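Local coordinates for type IV pilus secretin PilQ family protein (Vibrio cholerae, PDB 6W6M), which probably forms the outer-membrane channel for the type IVa competence pilus and is required for natural competence, at residues Ser359-Trp362 / Leu366-Asp369. Numbering follows the deposited sequence.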
ATOM      1  N   SER A 359      -8.323 -54.147  53.558  1.00 97.86           N
ATOM      2  CA  SER A 359      -7.551 -54.606  54.704  1.00 97.86           C
ATOM      3  C   SER A 359      -8.117 -55.903  55.261  1.00 97.86           C
ATOM      4  O   SER A 359      -7.375 -56.868  55.476  1.00 97.86           O
ATOM      5  CB  SER A 359      -7.525 -53.521  55.777  1.00 97.86           C
ATOM      6  OG  SER A 359      -6.758 -53.912  56.900  1.00 97.86           O
ATOM      7  N   ASN A 360      -9.429 -55.955  55.490  1.00 96.65           N
ATOM      8  CA  ASN A 360     -10.037 -57.170  56.021  1.00 96.65           C
ATOM      9  C   ASN A 360      -9.962 -58.313  55.019  1.00 96.65           C
ATOM     10  O   ASN A 360      -9.894 -59.482  55.408  1.00 96.65           O
ATOM     11  CB  ASN A 360     -11.489 -56.912  56.414  1.00 96.65           C
ATOM     12  CG  ASN A 360     -11.616 -56.038  57.632  1.00 96.65           C
ATOM     13  OD1 ASN A 360     -10.665 -55.851  58.380  1.00 96.65           O
ATOM     14  ND2 ASN A 360     -12.802 -55.502  57.843  1.00 96.65           N
ATOM     15  N   LEU A 361      -9.998 -58.006  53.725  1.00100.93           N
ATOM     16  CA  LEU A 361      -9.873 -59.077  52.743  1.00100.93           C
ATOM     17  C   LEU A 361      -8.437 -59.577  52.652  1.00100.93           C
ATOM     18  O   LEU A 361      -8.196 -60.699  52.198  1.00100.93           O
ATOM     19  CB  LEU A 361     -10.371 -58.609  51.378  1.00100.93           C
ATOM     20  CG  LEU A 361     -11.855 -58.255  51.286  1.00100.93           C
ATOM     21  CD1 LEU A 361     -12.202 -57.809  49.886  1.00100.93           C
ATOM     22  CD2 LEU A 361     -12.711 -59.427  51.688  1.00100.93           C
ATOM     23  N   TRP A 362      -7.466 -58.759  53.062  1.00103.61           N
ATOM     24  CA  TRP A 362      -6.080 -59.219  53.036  1.00103.61           C
ATOM     25  C   TRP A 362      -5.758 -60.110  54.226  1.00103.61           C
ATOM     26  O   TRP A 362      -5.068 -61.121  54.076  1.00103.61           O
ATOM     27  CB  TRP A 362      -5.122 -58.037  53.003  1.00103.61           C
ATOM     28  CG  TRP A 362      -3.689 -58.449  53.065  1.00103.61           C
ATOM     29  CD1 TRP A 362      -2.877 -58.741  52.013  1.00103.61           C
ATOM     30  CD2 TRP A 362      -2.892 -58.612  54.242  1.00103.61           C
ATOM     31  NE1 TRP A 362      -1.625 -59.071  52.460  1.00103.61           N
ATOM     32  CE2 TRP A 362      -1.609 -59.002  53.826  1.00103.61           C
ATOM     33  CE3 TRP A 362      -3.141 -58.465  55.607  1.00103.61           C
ATOM     34  CZ2 TRP A 362      -0.577 -59.247  54.725  1.00103.61           C
ATOM     35  CZ3 TRP A 362      -2.118 -58.707  56.496  1.00103.61           C
ATOM     36  CH2 TRP A 362      -0.851 -59.094  56.053  1.00103.61           C
ATOM     37  N   LEU A 366      -8.313 -64.028  50.855  1.00107.53           N
ATOM     38  CA  LEU A 366      -9.174 -63.655  49.738  1.00107.53           C
ATOM     39  C   LEU A 366      -8.420 -62.867  48.668  1.00107.53           C
ATOM     40  O   LEU A 366      -8.511 -63.182  47.478  1.00107.53           O
ATOM     41  CB  LEU A 366     -10.383 -62.889  50.268  1.00107.53           C
ATOM     42  CG  LEU A 366     -11.234 -63.811  51.143  1.00107.53           C
ATOM     43  CD1 LEU A 366     -12.368 -63.083  51.819  1.00107.53           C
ATOM     44  CD2 LEU A 366     -11.773 -64.945  50.314  1.00107.53           C
ATOM     45  N   LEU A 367      -7.677 -61.837  49.062  1.00109.98           N
ATOM     46  CA  LEU A 367      -6.946 -61.051  48.073  1.00109.98           C
ATOM     47  C   LEU A 367      -5.754 -61.830  47.535  1.00109.98           C
ATOM     48  O   LEU A 367      -5.164 -62.657  48.233  1.00109.98           O
ATOM     49  CB  LEU A 367      -6.467 -59.728  48.667  1.00109.98           C
ATOM     50  CG  LEU A 367      -7.522 -58.688  49.034  1.00109.98           C
ATOM     51  CD1 LEU A 367      -6.867 -57.336  49.246  1.00109.98           C
ATOM     52  CD2 LEU A 367      -8.606 -58.609  47.975  1.00109.98           C
ATOM     53  N   ALA A 368      -5.391 -61.551  46.283  1.00116.09           N
ATOM     54  CA  ALA A 368      -4.287 -62.273  45.659  1.00116.09           C
ATOM     55  C   ALA A 368      -2.934 -61.687  46.050  1.00116.09           C
ATOM     56  O   ALA A 368      -2.116 -62.360  46.687  1.00116.09           O
ATOM     57  CB  ALA A 368      -4.451 -62.265  44.138  1.00116.09           C
ATOM     58  N   ASP A 369      -2.683 -60.435  45.683  1.00119.72           N
ATOM     59  CA  ASP A 369      -1.378 -59.830  45.914  1.00119.72           C
ATOM     60  C   ASP A 369      -1.217 -59.489  47.388  1.00119.72           C
ATOM     61  O   ASP A 369      -2.036 -58.762  47.956  1.00119.72           O
ATOM     62  CB  ASP A 369      -1.210 -58.575  45.059  1.00119.72           C
ATOM     63  CG  ASP A 369       0.194 -58.005  45.130  1.00119.72           C
ATOM     64  OD1 ASP A 369       1.123 -58.755  45.495  1.00119.72           O
ATOM     65  OD2 ASP A 369       0.369 -56.806  44.829  1.00119.72           O
TER
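The carbonyl oxygen of Leu361, in the last turn of helix 357-362, is met by the chain returning past the helix end: Leu367 N donates a weak hydrogen bond to Leu361 O over 3.4 Å, nearly straight at 161°. Three leucines, Leu361, Leu366 and Leu367, pack round this link. The branch carbon of Leu367 packs on the base of Leu361, CG lying 3.7 Å from Leu361 CB, and its CD2 methyl lies against the same carbon. The two side chains cross at about a right angle, a branch of one over the stem of the other. Leu367 CG stands beside its own backbone N and anti to the carbonyl carbon (chi1 -68°), which brings the other methyl, CD1, close to Trp362 N and 4.2 Å from Trp362 CB. Leu366 touches differently, methyl to methyl, its CD1 3.7 Å from Leu361 CD2. The Trp362 indole, its CG anti to the backbone N (chi1 176°), presents its CD1 edge to the backbone of Asp369, whose O lies near the ring plane 4.1 Å away. Outside the two segments this ring packs edge-to-face with Phe372 and touches Asp370 and Pro373. In a neighbouring subunit of the 14-chain assembly, Gln395 packs on Leu361, Leu404 packs on Leu366, and Ala393 O accepts a hydrogen bond from Asn360 ND2. The contact therefore folds the loop leading to helix 374-377 back on the end of helix 357-362, in the connection between strands 352-354 and 380-382, far from the chain's centre and beside strands 390-397 and 404-429 of the adjoining subunit.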